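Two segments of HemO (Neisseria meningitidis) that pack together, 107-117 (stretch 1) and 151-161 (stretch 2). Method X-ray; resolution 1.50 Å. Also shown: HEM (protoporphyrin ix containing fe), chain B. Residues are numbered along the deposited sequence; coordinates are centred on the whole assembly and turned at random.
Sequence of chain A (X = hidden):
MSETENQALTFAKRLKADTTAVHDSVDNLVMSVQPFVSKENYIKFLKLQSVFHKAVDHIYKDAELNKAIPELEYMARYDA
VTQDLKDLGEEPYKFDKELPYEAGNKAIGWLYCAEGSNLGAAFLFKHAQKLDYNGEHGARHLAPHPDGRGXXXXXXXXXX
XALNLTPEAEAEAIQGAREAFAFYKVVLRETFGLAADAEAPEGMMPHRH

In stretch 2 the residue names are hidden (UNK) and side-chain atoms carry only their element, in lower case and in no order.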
# COMPACT_ATOMS: atom_id res chain seq x y z
N ALA A 107 6.87 -5.22 11.31
CA ALA A 107 7.21 -4.91 9.92
C ALA A 107 6.57 -5.89 8.95
O ALA A 107 6.28 -5.56 7.82
CB ALA A 107 8.76 -4.82 9.70
N ILE A 108 6.32 -7.13 9.40
CA ILE A 108 5.63 -8.11 8.56
C ILE A 108 4.21 -7.64 8.23
O ILE A 108 3.76 -7.83 7.12
CB ILE A 108 5.66 -9.51 9.23
CG1 ILE A 108 7.10 -9.95 9.46
CG2 ILE A 108 4.95 -10.50 8.33
CD1 ILE A 108 7.22 -11.12 10.42
N GLY A 109 3.54 -7.04 9.20
CA GLY A 109 2.25 -6.38 8.97
C GLY A 109 2.27 -5.25 7.95
O GLY A 109 1.34 -5.15 7.14
N TRP A 110 3.28 -4.40 7.97
CA TRP A 110 3.45 -3.37 6.95
C TRP A 110 3.65 -3.97 5.60
O TRP A 110 3.14 -3.48 4.58
CB TRP A 110 4.61 -2.39 7.26
CG TRP A 110 4.34 -1.48 8.38
CD1 TRP A 110 4.20 -1.77 9.70
CD2 TRP A 110 4.20 -0.06 8.28
NE1 TRP A 110 3.91 -0.64 10.40
CE2 TRP A 110 3.96 0.44 9.56
CE3 TRP A 110 4.28 0.83 7.22
CZ2 TRP A 110 3.77 1.82 9.82
CZ3 TRP A 110 4.09 2.19 7.48
CH2 TRP A 110 3.82 2.65 8.77
N LEU A 111 4.45 -5.04 5.54
CA LEU A 111 4.63 -5.72 4.30
C LEU A 111 3.32 -6.31 3.70
O LEU A 111 3.10 -6.20 2.50
CB LEU A 111 5.72 -6.80 4.46
CG LEU A 111 6.02 -7.58 3.19
CD1 LEU A 111 6.49 -6.78 2.08
CD2 LEU A 111 7.01 -8.72 3.50
N TYR A 112 2.54 -6.96 4.54
CA TYR A 112 1.20 -7.45 4.16
C TYR A 112 0.36 -6.29 3.57
O TYR A 112 -0.19 -6.41 2.46
CB TYR A 112 0.51 -8.07 5.38
CG TYR A 112 -0.99 -8.23 5.19
CD1 TYR A 112 -1.50 -9.28 4.41
CD2 TYR A 112 -1.85 -7.32 5.75
CE1 TYR A 112 -2.87 -9.39 4.20
CE2 TYR A 112 -3.23 -7.40 5.53
CZ TYR A 112 -3.74 -8.44 4.76
OH TYR A 112 -5.14 -8.53 4.55
N CYS A 113 0.34 -5.16 4.25
CA CYS A 113 -0.48 -3.99 3.82
C CYS A 113 -0.00 -3.51 2.47
O CYS A 113 -0.79 -3.35 1.55
CB CYS A 113 -0.33 -2.93 4.86
SG CYS A 113 -1.29 -1.50 4.62
N ALA A 114 1.31 -3.29 2.31
CA ALA A 114 1.77 -2.84 1.04
C ALA A 114 1.58 -3.83 -0.10
O ALA A 114 1.27 -3.44 -1.23
CB ALA A 114 3.28 -2.40 1.11
N GLU A 115 1.82 -5.11 0.18
CA GLU A 115 1.74 -6.07 -0.88
C GLU A 115 0.27 -6.32 -1.27
O GLU A 115 -0.05 -6.45 -2.47
CB GLU A 115 2.55 -7.33 -0.55
CG GLU A 115 2.79 -8.21 -1.78
CD GLU A 115 3.45 -7.51 -2.94
OE1 GLU A 115 4.40 -6.72 -2.75
OE2 GLU A 115 3.05 -7.76 -4.08
N GLY A 116 -0.61 -6.36 -0.29
CA GLY A 116 -2.01 -6.46 -0.60
C GLY A 116 -2.57 -5.29 -1.38
O GLY A 116 -3.49 -5.47 -2.17
N SER A 117 -1.99 -4.11 -1.25
CA SER A 117 -2.44 -2.96 -1.99
C SER A 117 -2.27 -3.12 -3.50
O SER A 117 -3.01 -2.51 -4.29
CB SER A 117 -1.72 -1.71 -1.48
OG SER A 117 -0.41 -1.55 -2.04
N UNK A 151 -2.18 -14.58 -9.16
CA UNK A 151 -1.13 -15.59 -9.13
C UNK A 151 -0.05 -15.16 -8.18
O UNK A 151 0.40 -15.93 -7.33
c UNK A 151 -1.49 -18.16 -10.76
c UNK A 151 -2.08 -19.13 -11.78
c UNK A 151 -1.32 -16.77 -11.39
c UNK A 151 -0.53 -15.82 -10.52
n UNK A 151 -2.97 -20.18 -11.20
N UNK A 152 0.33 -13.89 -8.30
CA UNK A 152 1.38 -13.29 -7.49
C UNK A 152 1.02 -13.26 -6.01
O UNK A 152 1.82 -13.66 -5.16
c UNK A 152 4.73 -10.89 -6.37
n UNK A 152 4.06 -9.75 -6.28
n UNK A 152 3.99 -11.77 -7.02
c UNK A 152 2.84 -9.91 -6.88
c UNK A 152 2.78 -11.18 -7.34
c UNK A 152 1.69 -11.91 -8.06
N UNK A 153 -0.19 -12.80 -5.69
CA UNK A 153 -0.64 -12.71 -4.31
C UNK A 153 -0.71 -14.07 -3.62
O UNK A 153 -0.26 -14.21 -2.48
c UNK A 153 -1.14 -10.28 -1.58
c UNK A 153 -1.90 -10.03 0.68
c UNK A 153 -2.02 -11.98 -4.26
c UNK A 153 -2.64 -11.95 -2.94
c UNK A 153 -1.03 -9.73 -0.35
c UNK A 153 -2.22 -11.15 -1.82
n UNK A 153 -4.02 -12.36 -1.24
c UNK A 153 -3.74 -12.61 -2.55
c UNK A 153 -2.96 -10.89 0.50
c UNK A 153 -3.10 -11.45 -0.76
N UNK A 154 -1.28 -15.08 -4.29
CA UNK A 154 -1.37 -16.42 -3.71
C UNK A 154 0.04 -16.95 -3.37
O UNK A 154 0.26 -17.53 -2.32
c UNK A 154 -3.55 -16.82 -4.92
n UNK A 154 -5.22 -16.91 -6.71
c UNK A 154 -5.07 -16.95 -8.03
c UNK A 154 -2.12 -17.32 -4.69
c UNK A 154 -4.46 -17.73 -5.76
n UNK A 154 -5.79 -16.15 -8.81
n UNK A 154 -4.24 -17.81 -8.58
N UNK A 155 1.01 -16.69 -4.24
CA UNK A 155 2.39 -17.11 -3.96
C UNK A 155 2.89 -16.40 -2.72
O UNK A 155 3.39 -17.02 -1.76
c UNK A 155 3.29 -16.80 -5.14
N UNK A 156 2.71 -15.08 -2.71
CA UNK A 156 3.14 -14.28 -1.60
C UNK A 156 2.50 -14.80 -0.33
O UNK A 156 3.16 -14.97 0.70
c UNK A 156 3.25 -11.89 -0.79
c UNK A 156 2.95 -10.54 1.17
c UNK A 156 5.09 -10.69 0.12
c UNK A 156 2.44 -11.39 0.22
c UNK A 156 2.71 -12.82 -1.82
c UNK A 156 4.60 -11.52 -0.82
c UNK A 156 4.27 -10.21 1.14
N UNK A 157 1.20 -15.05 -0.41
CA UNK A 157 0.45 -15.58 0.70
C UNK A 157 1.06 -16.88 1.25
O UNK A 157 1.08 -17.10 2.46
c UNK A 157 -1.04 -15.77 0.35
c UNK A 157 -1.75 -16.54 1.44
c UNK A 157 -1.71 -14.40 0.24
N UNK A 158 1.58 -17.72 0.38
CA UNK A 158 2.20 -18.96 0.85
C UNK A 158 3.40 -18.65 1.73
O UNK A 158 3.51 -19.16 2.86
o UNK A 158 0.07 -22.24 -1.30
c UNK A 158 0.68 -21.44 -0.55
c UNK A 158 1.46 -20.30 -1.19
c UNK A 158 2.62 -19.81 -0.34
o UNK A 158 0.63 -21.54 0.69
N UNK A 159 4.27 -17.77 1.23
CA UNK A 159 5.48 -17.38 1.95
C UNK A 159 5.15 -16.75 3.29
O UNK A 159 5.85 -16.98 4.28
n UNK A 159 6.85 -16.47 -1.36
n UNK A 159 7.94 -18.30 -1.62
c UNK A 159 7.63 -18.20 -0.28
c UNK A 159 7.47 -17.23 -2.24
c UNK A 159 6.32 -16.43 1.11
c UNK A 159 6.93 -17.06 -0.11
N UNK A 160 4.10 -15.92 3.33
CA UNK A 160 3.70 -15.30 4.59
C UNK A 160 3.30 -16.35 5.63
O UNK A 160 3.74 -16.31 6.78
c UNK A 160 1.53 -12.12 3.87
c UNK A 160 2.54 -14.32 4.37
c UNK A 160 3.91 -12.24 4.69
c UNK A 160 2.84 -12.92 3.85
N UNK A 161 2.45 -17.28 5.23
CA UNK A 161 2.01 -18.34 6.12
C UNK A 161 3.18 -19.24 6.55
O UNK A 161 3.26 -19.67 7.71
c UNK A 161 -0.31 -18.39 5.18
c UNK A 161 0.96 -19.16 5.39
n UNK A 161 -0.66 -17.60 6.18
o UNK A 161 -0.97 -18.51 4.14
CHA HEM B . -7.33 -6.05 -1.15
CHB HEM B . -9.83 -2.46 -3.22
CHC HEM B . -6.65 0.77 -1.41
CHD HEM B . -4.44 -2.81 1.06
C1A HEM B . -8.22 -5.37 -1.94
C2A HEM B . -9.21 -5.97 -2.86
C3A HEM B . -9.88 -4.96 -3.41
C4A HEM B . -9.37 -3.70 -2.88
CMA HEM B . -11.02 -5.09 -4.44
CAA HEM B . -9.43 -7.47 -3.22
CBA HEM B . -8.65 -7.79 -4.49
CGA HEM B . -8.69 -9.27 -4.83
O1A HEM B . -9.00 -10.08 -3.91
O2A HEM B . -8.44 -9.60 -6.03
C1B HEM B . -9.19 -1.26 -2.92
C2B HEM B . -9.59 0.03 -3.41
C3B HEM B . -8.73 0.94 -2.89
C4B HEM B . -7.73 0.21 -2.11
CMB HEM B . -10.81 0.20 -4.36
CAB HEM B . -8.69 2.45 -3.14
CBB HEM B . -9.80 3.16 -3.32
C1C HEM B . -5.76 0.07 -0.64
C2C HEM B . -4.58 0.62 0.02
C3C HEM B . -4.01 -0.36 0.74
C4C HEM B . -4.72 -1.59 0.50
CMC HEM B . -4.20 2.11 -0.03
CAC HEM B . -2.78 -0.29 1.63
CBC HEM B . -2.36 0.88 2.09
C1D HEM B . -5.04 -3.97 0.68
C2D HEM B . -4.65 -5.25 1.21
C3D HEM B . -5.54 -6.26 0.56
C4D HEM B . -6.38 -5.48 -0.32
CMD HEM B . -3.55 -5.48 2.25
CAD HEM B . -5.53 -7.78 0.71
CBD HEM B . -6.72 -8.30 1.46
CGD HEM B . -6.47 -9.78 1.60
O1D HEM B . -5.78 -10.17 2.58
O2D HEM B . -7.00 -10.58 0.76
NA HEM B . -8.35 -4.00 -2.00
NB HEM B . -8.09 -1.11 -2.10
NC HEM B . -5.78 -1.26 -0.33
ND HEM B . -6.09 -4.11 -0.25
FE HEM B . -7.15 -2.63 -1.08
O HOH W 1 -5.88 -2.80 -2.56

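Both segments are helical, and their axes run nearly antiparallel, at 167° with a closest approach of 10.8 Å, so rising numbers in stretch 2 meet falling numbers in stretch 1.

Position 151 carries four carbons in a row ending in a nitrogen, out of reach of stretch 1. An unbranched chain with a terminal amine is lysine, K151.

Position 152 has one carbon and then a five-membered ring of three carbons and two nitrogens. Its CA-to-CB bond points sideways, but the ring end comes nearer, and a ring nitrogen lies 3.1 Å from E115 OE2. The ring is an imidazole, so this is H152, with chi1 at t. The nitrogen is NE2, which donates a hydrogen bond to E115 OE2; its angle of 120° makes it weak.

At position 153, one carbon leads to fused five- and six-membered rings holding eight carbons and one nitrogen. One carbon of the six-membered ring lies 3.4 Å from G116 N, and another approaches Y112 CE1 at 3.7 Å. Only an indole fits: W153, these atoms being CZ3 and CH2. The tyrosine ring and this six-membered ring meet obliquely, their centroids 6.0 Å apart and their planes at 52°.

Position 154 shows three carbons, a nitrogen, and a carbon bearing two more nitrogens, exposed and out of reach; that guanidinium identifies R154. Position 155, also out of reach, has a single side-chain carbon, hence A155.

The CA-to-CB bond of position 156 points toward stretch 1, and one carbon is followed by a ring of six carbons, with no oxygen. E115 CG lies 3.6 Å from the ring centroid and 3° off its normal, a CH-pi contact over the face, whereas L111 CG sits at the ring edge, 3.8 Å from a ring carbon. This is F156, and that carbon is CZ.

Position 157, without contact, has one carbon carrying two others, the beta-branched pattern of V157. Position 158, exposed and remote, has three carbons, the third carrying two oxygens: E158. Position 159, out of reach, repeats one carbon and a ring of three carbons and two nitrogens: H159.

The CA-to-CB bond of position 160 points toward stretch 1, and its four carbons fork at the second. One terminal carbon is 4.2 Å from I108 CG2; the other is 4.2 Å from Y112 CD1, near the plane of that ring. These are CD2 and CD1 of L160. Position 161, out of reach, has one carbon, then another carrying one oxygen and one nitrogen: N161.

The contacting positions 152, 153, 156 and 160 follow the helical repeat and form one face, burying 412 Å² with the other stretch. Apolar packing is a large part of the contact, and E115 joins it to the weak polar link, its CG over F156 and its OE2 near H152. G116 has no side chain, and the W153 ring lies against its backbone; an ideal CB there would lie 2.1 Å from HEM CMD, a clash. Y112 also ties the contact to the heme, its OH donating a 2.6 Å hydrogen bond to HEM O1D.

Stretch 2, residues 151-161: KHWRAFVEHLN
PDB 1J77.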